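Long-range contacts in VAO-type flavoprotein oxidase VAO615 (Myceliophthora thermophila, PDB 6F72), which probably acts as a flavoprotein oxidase whose bicovalently bound FAD, once reduced, reacts rapidly with molecular oxygen, although no substrate has yet been identified: residues S67-Y72 against C118-Y123; V63-P68 against Y106-F111; N102-S107 against W482-S487. All blocks are in the same frame, centred on the assembly; numbering follows the deposited sequence.

Contact 1 of 3, residues S67-Y72 against C118-Y123. With NAG (2-acetamido-2-deoxy-beta-D-glucopyranose), chain C.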
loop_
_atom_site.group_PDB
_atom_site.type_symbol
_atom_site.label_atom_id
_atom_site.label_comp_id
_atom_site.label_asym_id
_atom_site.label_seq_id
_atom_site.Cartn_x
_atom_site.Cartn_y
_atom_site.Cartn_z
ATOM N N SER A 67 -22.908 -10.645 21.737
ATOM C CA SER A 67 -22.146 -10.117 22.876
ATOM C C SER A 67 -20.738 -9.669 22.409
ATOM O O SER A 67 -20.255 -10.195 21.405
ATOM C CB SER A 67 -22.061 -11.175 23.984
ATOM O OG SER A 67 -21.204 -12.248 23.624
ATOM N N PRO A 68 -20.083 -8.714 23.095
ATOM C CA PRO A 68 -20.606 -8.081 24.303
ATOM C C PRO A 68 -21.262 -6.715 24.038
ATOM O O PRO A 68 -21.580 -5.996 24.985
ATOM C CB PRO A 68 -19.345 -7.935 25.161
ATOM C CG PRO A 68 -18.226 -7.748 24.158
ATOM C CD PRO A 68 -18.713 -8.238 22.817
ATOM N N PHE A 69 -21.485 -6.385 22.767
ATOM C CA PHE A 69 -21.972 -5.059 22.384
ATOM C C PHE A 69 -23.496 -4.978 22.264
ATOM O O PHE A 69 -24.051 -3.874 22.187
ATOM C CB PHE A 69 -21.275 -4.543 21.113
ATOM C CG PHE A 69 -19.767 -4.519 21.208
ATOM C CD1 PHE A 69 -19.109 -3.588 22.026
ATOM C CD2 PHE A 69 -18.998 -5.432 20.485
ATOM C CE1 PHE A 69 -17.718 -3.570 22.118
ATOM C CE2 PHE A 69 -17.602 -5.417 20.571
ATOM C CZ PHE A 69 -16.962 -4.487 21.389
ATOM N N GLY A 70 -24.159 -6.136 22.282
ATOM C CA GLY A 70 -25.624 -6.235 22.232
ATOM C C GLY A 70 -26.245 -5.434 21.104
ATOM O O GLY A 70 -27.213 -4.690 21.315
ATOM N N GLN A 71 -25.671 -5.582 19.912
ATOM C CA GLN A 71 -26.034 -4.776 18.753
ATOM C C GLN A 71 -26.488 -5.599 17.550
ATOM O O GLN A 71 -26.590 -5.051 16.444
ATOM C CB GLN A 71 -24.841 -3.925 18.331
ATOM C CG GLN A 71 -24.639 -2.643 19.117
ATOM C CD GLN A 71 -23.456 -1.835 18.604
ATOM O OE1 GLN A 71 -22.416 -2.385 18.210
ATOM N NE2 GLN A 71 -23.608 -0.520 18.609
ATOM N N TYR A 72 -26.765 -6.889 17.765
ATOM C CA TYR A 72 -27.106 -7.818 16.685
ATOM C C TYR A 72 -28.236 -7.332 15.778
ATOM O O TYR A 72 -29.292 -6.914 16.252
ATOM C CB TYR A 72 -27.438 -9.208 17.235
ATOM C CG TYR A 72 -27.731 -10.223 16.148
ATOM C CD1 TYR A 72 -26.691 -10.886 15.477
ATOM C CD2 TYR A 72 -29.050 -10.507 15.773
ATOM C CE1 TYR A 72 -26.961 -11.812 14.476
ATOM C CE2 TYR A 72 -29.331 -11.427 14.773
ATOM C CZ TYR A 72 -28.289 -12.079 14.134
ATOM O OH TYR A 72 -28.575 -12.983 13.147
ATOM N N CYS A 118 -18.114 -11.151 19.915
ATOM C CA CYS A 118 -17.393 -10.155 19.123
ATOM C C CYS A 118 -16.220 -9.608 19.938
ATOM O O CYS A 118 -16.386 -8.729 20.811
ATOM C CB CYS A 118 -18.313 -9.013 18.653
ATOM S SG CYS A 118 -17.426 -7.672 17.805
ATOM N N GLN A 119 -15.036 -10.134 19.626
ATOM C CA GLN A 119 -13.811 -9.790 20.326
ATOM C C GLN A 119 -12.940 -8.862 19.487
ATOM O O GLN A 119 -13.003 -8.855 18.249
ATOM C CB GLN A 119 -13.032 -11.058 20.702
ATOM C CG GLN A 119 -13.668 -11.870 21.829
ATOM C CD GLN A 119 -13.292 -13.344 21.769
ATOM O OE1 GLN A 119 -12.157 -13.696 21.450
ATOM N NE2 GLN A 119 -14.253 -14.215 22.076
ATOM N N LEU A 120 -12.128 -8.082 20.189
ATOM C CA LEU A 120 -11.256 -7.111 19.567
ATOM C C LEU A 120 -10.081 -7.814 18.875
ATOM O O LEU A 120 -9.805 -7.541 17.713
ATOM C CB LEU A 120 -10.804 -6.061 20.585
ATOM C CG LEU A 120 -11.850 -5.107 21.187
ATOM C CD1 LEU A 120 -11.185 -4.068 22.073
ATOM C CD2 LEU A 120 -12.720 -4.426 20.140
ATOM N N GLY A 121 -9.441 -8.753 19.575
ATOM C CA GLY A 121 -8.311 -9.511 19.029
ATOM C C GLY A 121 -7.155 -8.588 18.707
ATOM O O GLY A 121 -6.643 -7.918 19.597
ATOM N N ASN A 122 -6.776 -8.540 17.428
ATOM C CA ASN A 122 -5.673 -7.687 16.944
ATOM C C ASN A 122 -6.054 -6.196 16.827
ATOM O O ASN A 122 -5.179 -5.327 16.667
ATOM C CB ASN A 122 -5.161 -8.180 15.584
ATOM C CG ASN A 122 -4.551 -9.587 15.633
ATOM O OD1 ASN A 122 -3.865 -9.979 16.587
ATOM N ND2 ASN A 122 -4.781 -10.337 14.568
ATOM N N TYR A 123 -7.353 -5.902 16.888
ATOM C CA TYR A 123 -7.855 -4.537 16.817
ATOM C C TYR A 123 -7.395 -3.763 18.047
ATOM O O TYR A 123 -7.264 -4.366 19.121
ATOM C CB TYR A 123 -9.387 -4.552 16.725
ATOM C CG TYR A 123 -9.922 -4.803 15.332
ATOM C CD1 TYR A 123 -9.112 -5.354 14.329
ATOM C CD2 TYR A 123 -11.250 -4.514 15.025
ATOM C CE1 TYR A 123 -9.606 -5.590 13.058
ATOM C CE2 TYR A 123 -11.756 -4.748 13.753
ATOM C CZ TYR A 123 -10.924 -5.279 12.778
ATOM O OH TYR A 123 -11.409 -5.497 11.514
HETATM C C1 NAG C . -4.948 -15.698 15.010
HETATM C C2 NAG C . -3.521 -15.148 14.785
HETATM C C3 NAG C . -2.470 -16.137 15.283
HETATM C C4 NAG C . -2.718 -16.595 16.729
HETATM C C5 NAG C . -4.188 -16.982 16.932
HETATM C C6 NAG C . -4.529 -17.175 18.405
HETATM C C7 NAG C . -3.071 -13.559 12.938
HETATM C C8 NAG C . -2.794 -13.450 11.472
HETATM N N2 NAG C . -3.245 -14.809 13.391
HETATM O O3 NAG C . -1.177 -15.529 15.176
HETATM O O4 NAG C . -1.945 -17.768 17.019
HETATM O O5 NAG C . -5.094 -16.008 16.397
HETATM O O6 NAG C . -5.675 -18.031 18.458
HETATM O O7 NAG C . -3.117 -12.557 13.637
#

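Contact 2 of 3, residues V63-P68 against Y106-F111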
loop_
_atom_site.group_PDB
_atom_site.type_symbol
_atom_site.label_atom_id
_atom_site.label_comp_id
_atom_site.label_asym_id
_atom_site.label_seq_id
_atom_site.Cartn_x
_atom_site.Cartn_y
_atom_site.Cartn_z
ATOM N N VAL A 63 -22.530 -6.098 14.670
ATOM C CA VAL A 63 -23.910 -6.344 14.195
ATOM C C VAL A 63 -24.204 -7.817 13.836
ATOM O O VAL A 63 -25.366 -8.244 13.805
ATOM C CB VAL A 63 -24.310 -5.424 13.007
ATOM C CG1 VAL A 63 -24.384 -3.977 13.454
ATOM C CG2 VAL A 63 -23.366 -5.580 11.821
ATOM N N CYS A 64 -23.141 -8.575 13.578
ATOM C CA CYS A 64 -23.215 -10.001 13.240
ATOM C C CYS A 64 -23.134 -10.910 14.468
ATOM O O CYS A 64 -23.188 -12.134 14.338
ATOM C CB CYS A 64 -22.100 -10.344 12.251
ATOM S SG CYS A 64 -22.362 -9.602 10.627
ATOM N N HIS A 65 -23.014 -10.304 15.653
ATOM C CA HIS A 65 -22.891 -11.041 16.919
ATOM C C HIS A 65 -23.729 -10.445 18.040
ATOM O O HIS A 65 -24.259 -9.350 17.900
ATOM C CB HIS A 65 -21.429 -11.173 17.342
ATOM C CG HIS A 65 -20.573 -11.809 16.301
ATOM N ND1 HIS A 65 -20.507 -13.176 16.127
ATOM C CD2 HIS A 65 -19.787 -11.266 15.341
ATOM C CE1 HIS A 65 -19.694 -13.447 15.122
ATOM N NE2 HIS A 65 -19.236 -12.307 14.634
ATOM N N LYS A 66 -23.820 -11.179 19.148
ATOM C CA LYS A 66 -24.785 -10.913 20.210
ATOM C C LYS A 66 -24.169 -10.310 21.473
ATOM O O LYS A 66 -24.838 -9.540 22.178
ATOM C CB LYS A 66 -25.580 -12.189 20.508
ATOM C CG LYS A 66 -26.600 -12.480 19.414
ATOM C CD LYS A 66 -26.841 -13.960 19.160
ATOM C CE LYS A 66 -28.238 -14.153 18.569
ATOM N NZ LYS A 66 -28.408 -15.436 17.822
ATOM N N SER A 67 -22.908 -10.645 21.737
ATOM C CA SER A 67 -22.146 -10.117 22.876
ATOM C C SER A 67 -20.738 -9.669 22.409
ATOM O O SER A 67 -20.255 -10.195 21.405
ATOM C CB SER A 67 -22.061 -11.175 23.984
ATOM O OG SER A 67 -21.204 -12.248 23.624
ATOM N N PRO A 68 -20.083 -8.714 23.095
ATOM C CA PRO A 68 -20.606 -8.081 24.303
ATOM C C PRO A 68 -21.262 -6.715 24.038
ATOM O O PRO A 68 -21.580 -5.996 24.985
ATOM C CB PRO A 68 -19.345 -7.935 25.161
ATOM C CG PRO A 68 -18.226 -7.748 24.158
ATOM C CD PRO A 68 -18.713 -8.238 22.817
ATOM N N TYR A 106 -10.780 -13.822 12.525
ATOM C CA TYR A 106 -12.045 -14.394 13.018
ATOM C C TYR A 106 -12.554 -13.828 14.359
ATOM O O TYR A 106 -13.490 -14.385 14.938
ATOM C CB TYR A 106 -11.965 -15.935 13.088
ATOM C CG TYR A 106 -11.491 -16.617 11.811
ATOM C CD1 TYR A 106 -12.410 -16.985 10.817
ATOM C CD2 TYR A 106 -10.133 -16.913 11.602
ATOM C CE1 TYR A 106 -11.994 -17.618 9.649
ATOM C CE2 TYR A 106 -9.708 -17.551 10.432
ATOM C CZ TYR A 106 -10.646 -17.904 9.465
ATOM O OH TYR A 106 -10.276 -18.539 8.306
ATOM N N SER A 107 -11.959 -12.733 14.842
ATOM C CA SER A 107 -12.285 -12.205 16.173
ATOM C C SER A 107 -13.681 -11.618 16.231
ATOM O O SER A 107 -14.392 -11.798 17.224
ATOM C CB SER A 107 -11.274 -11.175 16.637
ATOM O OG SER A 107 -9.968 -11.718 16.646
ATOM N N CYS A 108 -14.053 -10.915 15.164
ATOM C CA CYS A 108 -15.359 -10.295 15.037
ATOM C C CYS A 108 -15.637 -10.014 13.574
ATOM O O CYS A 108 -15.542 -8.878 13.114
ATOM C CB CYS A 108 -15.463 -9.010 15.872
ATOM S SG CYS A 108 -17.155 -8.361 15.896
ATOM N N VAL A 109 -15.983 -11.072 12.853
ATOM C CA VAL A 109 -16.186 -11.024 11.407
ATOM C C VAL A 109 -17.623 -11.426 11.074
ATOM O O VAL A 109 -18.288 -12.039 11.920
ATOM C CB VAL A 109 -15.180 -11.948 10.677
ATOM C CG1 VAL A 109 -13.762 -11.387 10.782
ATOM C CG2 VAL A 109 -15.267 -13.386 11.201
ATOM N N PRO A 110 -18.115 -11.101 9.850
ATOM C CA PRO A 110 -19.519 -11.405 9.492
ATOM C C PRO A 110 -19.848 -12.873 9.180
ATOM O O PRO A 110 -21.025 -13.208 9.014
ATOM C CB PRO A 110 -19.750 -10.563 8.225
ATOM C CG PRO A 110 -18.651 -9.547 8.224
ATOM C CD PRO A 110 -17.481 -10.294 8.791
ATOM N N PHE A 111 -18.836 -13.736 9.133
ATOM C CA PHE A 111 -19.007 -15.083 8.585
ATOM C C PHE A 111 -18.935 -16.205 9.625
ATOM O O PHE A 111 -19.048 -17.375 9.279
ATOM C CB PHE A 111 -18.030 -15.303 7.406
ATOM C CG PHE A 111 -18.207 -14.303 6.291
ATOM C CD1 PHE A 111 -19.266 -14.421 5.382
ATOM C CD2 PHE A 111 -17.345 -13.210 6.175
ATOM C CE1 PHE A 111 -19.440 -13.486 4.365
ATOM C CE2 PHE A 111 -17.510 -12.273 5.155
ATOM C CZ PHE A 111 -18.561 -12.417 4.247
#

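Contact 3 of 3, residues N102-S107 against W482-S487. With NAG (2-acetamido-2-deoxy-beta-D-glucopyranose), chain C.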
loop_
_atom_site.group_PDB
_atom_site.type_symbol
_atom_site.label_atom_id
_atom_site.label_comp_id
_atom_site.label_asym_id
_atom_site.label_seq_id
_atom_site.Cartn_x
_atom_site.Cartn_y
_atom_site.Cartn_z
ATOM N N ASN A 102 -7.059 -11.657 7.286
ATOM C CA ASN A 102 -6.093 -12.422 8.062
ATOM C C ASN A 102 -5.827 -11.803 9.435
ATOM O O ASN A 102 -5.657 -12.526 10.412
ATOM C CB ASN A 102 -4.794 -12.629 7.276
ATOM C CG ASN A 102 -3.816 -13.572 7.973
ATOM O OD1 ASN A 102 -4.199 -14.525 8.642
ATOM N ND2 ASN A 102 -2.530 -13.315 7.779
ATOM N N PHE A 103 -5.781 -10.471 9.492
ATOM C CA PHE A 103 -5.556 -9.782 10.754
ATOM C C PHE A 103 -6.851 -9.608 11.576
ATOM O O PHE A 103 -6.767 -9.555 12.790
ATOM C CB PHE A 103 -4.727 -8.481 10.576
ATOM C CG PHE A 103 -3.287 -8.753 10.241
ATOM C CD1 PHE A 103 -2.368 -9.076 11.250
ATOM C CD2 PHE A 103 -2.861 -8.779 8.913
ATOM C CE1 PHE A 103 -1.052 -9.382 10.938
ATOM C CE2 PHE A 103 -1.544 -9.088 8.593
ATOM C CZ PHE A 103 -0.640 -9.389 9.607
ATOM N N GLN A 104 -8.009 -9.531 10.907
ATOM C CA GLN A 104 -9.320 -9.711 11.561
ATOM C C GLN A 104 -9.266 -11.017 12.353
ATOM O O GLN A 104 -9.660 -11.047 13.515
ATOM C CB GLN A 104 -10.467 -9.761 10.548
ATOM C CG GLN A 104 -10.785 -8.414 9.925
ATOM C CD GLN A 104 -11.538 -8.526 8.613
ATOM O OE1 GLN A 104 -12.068 -9.579 8.277
ATOM N NE2 GLN A 104 -11.588 -7.423 7.863
ATOM N N ASN A 105 -8.712 -12.063 11.727
ATOM C CA ASN A 105 -8.399 -13.332 12.392
ATOM C C ASN A 105 -9.605 -13.949 13.141
ATOM O O ASN A 105 -9.466 -14.490 14.241
ATOM C CB ASN A 105 -7.189 -13.169 13.330
ATOM C CG ASN A 105 -6.477 -14.474 13.589
ATOM O OD1 ASN A 105 -6.602 -15.413 12.815
ATOM N ND2 ASN A 105 -5.717 -14.531 14.669
ATOM N N TYR A 106 -10.780 -13.822 12.525
ATOM C CA TYR A 106 -12.045 -14.394 13.018
ATOM C C TYR A 106 -12.554 -13.828 14.359
ATOM O O TYR A 106 -13.490 -14.385 14.938
ATOM C CB TYR A 106 -11.965 -15.935 13.088
ATOM C CG TYR A 106 -11.491 -16.617 11.811
ATOM C CD1 TYR A 106 -12.410 -16.985 10.817
ATOM C CD2 TYR A 106 -10.133 -16.913 11.602
ATOM C CE1 TYR A 106 -11.994 -17.618 9.649
ATOM C CE2 TYR A 106 -9.708 -17.551 10.432
ATOM C CZ TYR A 106 -10.646 -17.904 9.465
ATOM O OH TYR A 106 -10.276 -18.539 8.306
ATOM N N SER A 107 -11.959 -12.733 14.842
ATOM C CA SER A 107 -12.285 -12.205 16.173
ATOM C C SER A 107 -13.681 -11.618 16.231
ATOM O O SER A 107 -14.392 -11.798 17.224
ATOM C CB SER A 107 -11.274 -11.175 16.637
ATOM O OG SER A 107 -9.968 -11.718 16.646
ATOM N N TRP A 482 -8.491 -14.693 0.335
ATOM C CA TRP A 482 -9.039 -15.303 1.543
ATOM C C TRP A 482 -10.220 -16.192 1.148
ATOM O O TRP A 482 -10.867 -15.961 0.120
ATOM C CB TRP A 482 -9.483 -14.211 2.496
ATOM C CG TRP A 482 -9.946 -14.667 3.820
ATOM C CD1 TRP A 482 -11.240 -14.878 4.200
ATOM C CD2 TRP A 482 -9.134 -14.953 4.967
ATOM N NE1 TRP A 482 -11.283 -15.276 5.503
ATOM C CE2 TRP A 482 -10.013 -15.329 6.008
ATOM C CE3 TRP A 482 -7.753 -14.930 5.220
ATOM C CZ2 TRP A 482 -9.562 -15.677 7.292
ATOM C CZ3 TRP A 482 -7.301 -15.276 6.501
ATOM C CH2 TRP A 482 -8.211 -15.646 7.522
ATOM N N ASP A 483 -10.486 -17.219 1.949
ATOM C CA ASP A 483 -11.577 -18.140 1.665
ATOM C C ASP A 483 -12.384 -18.358 2.934
ATOM O O ASP A 483 -11.930 -19.026 3.875
ATOM C CB ASP A 483 -11.044 -19.463 1.084
ATOM C CG ASP A 483 -12.152 -20.423 0.655
ATOM O OD1 ASP A 483 -13.370 -20.126 0.802
ATOM O OD2 ASP A 483 -11.782 -21.505 0.172
ATOM N N TRP A 484 -13.586 -17.781 2.937
ATOM C CA TRP A 484 -14.483 -17.860 4.082
ATOM C C TRP A 484 -15.089 -19.259 4.340
ATOM O O TRP A 484 -15.610 -19.505 5.432
ATOM C CB TRP A 484 -15.565 -16.784 3.980
ATOM C CG TRP A 484 -15.027 -15.402 4.271
ATOM C CD1 TRP A 484 -14.919 -14.365 3.392
ATOM C CD2 TRP A 484 -14.515 -14.925 5.525
ATOM N NE1 TRP A 484 -14.384 -13.259 4.021
ATOM C CE2 TRP A 484 -14.121 -13.573 5.328
ATOM C CE3 TRP A 484 -14.368 -15.498 6.803
ATOM C CZ2 TRP A 484 -13.583 -12.787 6.359
ATOM C CZ3 TRP A 484 -13.836 -14.721 7.830
ATOM C CH2 TRP A 484 -13.436 -13.370 7.596
ATOM N N ASP A 485 -15.013 -20.157 3.353
ATOM C CA ASP A 485 -15.422 -21.571 3.523
ATOM C C ASP A 485 -14.331 -22.466 4.098
ATOM O O ASP A 485 -14.616 -23.585 4.555
ATOM C CB ASP A 485 -15.837 -22.176 2.189
ATOM C CG ASP A 485 -17.056 -21.531 1.601
ATOM O OD1 ASP A 485 -17.846 -20.902 2.328
ATOM O OD2 ASP A 485 -17.242 -21.668 0.381
ATOM N N ALA A 486 -13.084 -22.016 4.014
ATOM C CA ALA A 486 -11.936 -22.792 4.472
ATOM C C ALA A 486 -11.841 -22.674 5.987
ATOM O O ALA A 486 -12.453 -21.796 6.576
ATOM C CB ALA A 486 -10.655 -22.288 3.794
ATOM N N SER A 487 -11.070 -23.550 6.617
ATOM C CA SER A 487 -10.830 -23.448 8.052
ATOM C C SER A 487 -9.820 -22.334 8.413
ATOM O O SER A 487 -9.063 -21.887 7.547
ATOM C CB SER A 487 -10.370 -24.796 8.604
ATOM O OG SER A 487 -9.017 -25.024 8.283
HETATM C C1 NAG C . -4.948 -15.698 15.010
HETATM C C2 NAG C . -3.521 -15.148 14.785
HETATM C C3 NAG C . -2.470 -16.137 15.283
HETATM C C4 NAG C . -2.718 -16.595 16.729
HETATM C C5 NAG C . -4.188 -16.982 16.932
HETATM C C6 NAG C . -4.529 -17.175 18.405
HETATM C C7 NAG C . -3.071 -13.559 12.938
HETATM C C8 NAG C . -2.794 -13.450 11.472
HETATM N N2 NAG C . -3.245 -14.809 13.391
HETATM O O3 NAG C . -1.177 -15.529 15.176
HETATM O O4 NAG C . -1.945 -17.768 17.019
HETATM O O5 NAG C . -5.094 -16.008 16.397
HETATM O O6 NAG C . -5.675 -18.031 18.458
HETATM O O7 NAG C . -3.117 -12.557 13.637
HETATM O O HOH W 1 -12.160 -19.030 6.579
#

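Contact 1 of 3, residues S67-Y72 against C118-Y123
Ser-67 and Cys-118 are joined through their backbones, and this is the single hydrogen bond between the two segments: Cys-118 N donates to Ser-67 O over 2.8 Å, with an N-H...O angle of 158°. The peptide that follows Ser-67 is cis, leading into Pro-68. Beside it the proline ring packs on the next carbonyl, with Pro-68 CD 3.1 Å from Cys-118 O.

The apolar contacts gather round Phe-69. Its CG stands anti to its own carbonyl carbon (chi1 -55°), and the ring reaches across to the cysteine. Cys-118 SG meets it in the ring plane, at the edge, 3.6 Å from Phe-69 CE2: a sulfur-aromatic contact. The same CE2 atom lies 3.5 Å from Cys-118 O, so it is near both the sulfur and the carbonyl oxygen of a single residue. Further round the edge, Leu-120 CD2 comes within 4.4 Å of Phe-69 CZ. Pro-68 CG, from within the same loop, sits over the centre of one ring face.

At the far end of 118-123, a type II' turn runs from Leu-120 to Tyr-123. There Asn-122 ND2 donates to O7 of the glycan residue NAG at 2.9 Å and also to Phe-103 O.

Cys-118 SG is anti to its backbone N and forms a disulfide with Cys-108, so the sulfur beside the phenyl edge is fixed covalently. The weakly positive C-H rim of Phe-69 is turned to the electron-rich sulfur, which probably makes the meeting mildly attractive and not merely a hydrophobic fit.

Contact 2 of 3, residues V63-P68 against Y106-F111
His-65 reaches Val-109 across the gap between the loops, and its NE2 donates to Val-109 O at 2.9 Å with an N-H...O angle of 149°. The oxygen lies near the edge of the imidazole, tilted 20° out of the ring plane. On its other nitrogen, ND1, the ring is bonded to Pro-114 O, so two backbone carbonyls fix its rotation and would tend to favour the doubly protonated form. Cys-108 SG approaches the same ring obliquely, 4.0 Å from His-65 CD2.

The tight part continues at Cys-64, whose SG, anti to its carbonyl carbon (chi1 -69°), packs 3.6 Å from Pro-110 CA and 3.7 Å from Pro-110 CB. All the touching residues here are buried. Beyond His-65 the segment turns away from 106-111: Lys-66 is exposed on the solvent side and makes a cation-pi contact with Tyr-72 of its own loop.

A leucine in place of His-65 would probably leave Pro-114 O and Val-109 O without the donors the imidazole gives them, and so weaken the link between the loops.

Both half-cystines are paired elsewhere, Cys-64 with Cys-77 in helix 74-81 and Cys-108 with Cys-118. The contact thus joins two irregular, disulfide-bonded loops of a secreted protein, bridged by a buried histidine that spans two backbone carbonyls.

Contact 3 of 3, residues N102-S107 against W482-S487
Asn-102 and Trp-482 bring the two backbones nearest, their CA atoms 7.7 Å apart, where helix 101-104 gives way to a type I' turn from Gln-104 to Ser-107 and the opposing loop makes a type I turn from Asp-483 to Ala-486.

Trp-482 takes contacts from two residues. The backbone N of Asn-102 lies over one face of its indole, and Asn-102 CB stands 3.7 Å from Trp-482 CZ3; the amide ND2 of this asparagine is bonded to Asp-495. Tyr-106 comes in obliquely, its CZ only 3.3 Å from Trp-482 CZ2. The phenol ring, with CG anti to its carbonyl carbon (chi1 -52°), also brings CE1 to within 3.9 Å of Trp-484 CZ3, the two ring planes at 87°. The tryptophans pack on each other as well: Trp-482 NE1 sits 3.1 Å above the ring plane of Trp-484, over its centre. Gln-104 OE1 lies at the edge of the Trp-484 ring, while its stronger partner is Trp-84 NE1.

The phenol hydroxyl is satisfied by a water in the plane of the ring: Tyr-106 OH donates to it at 2.6 Å, and the water passes its own protons to Asp-483 O and Ala-486 O, linking the tyrosine to both ends of the turn. Asp-483 OD1 also accepts from Asp-485 N, an Asx turn at the start of the same loop. Ser-487 opens helix 488-508 as its N-cap, and its backbone N is bonded to Glu-490.

Next to Tyr-106, Asn-105 ND2 carries the N-linked glycan. Tyr-106, Trp-482 and Trp-484 form an aromatic cluster joining the end of a short helix to the loop ahead of a long one.

From the N terminus, the loop between strand 54-56 and helix 74-81 supplies the first partner of contacts 1 and 2, which share Ser-67 and Pro-68 and close loops of 45 and 37 residues. Their second partners both lie between helix 101-104 and strand 126-129, where the Cys-108 to Cys-118 disulfide joins them directly. Contact 3 starts on that helix and shares Tyr-106 and Ser-107 with contact 2, but closes a loop of 374 residues, and its segments alternate with those of contact 1. Phe-111 packs against Trp-484, linking contacts 2 and 3. Together they tie the N-terminal loops to the chain leaving strand 472-480 of the seven-stranded sheet.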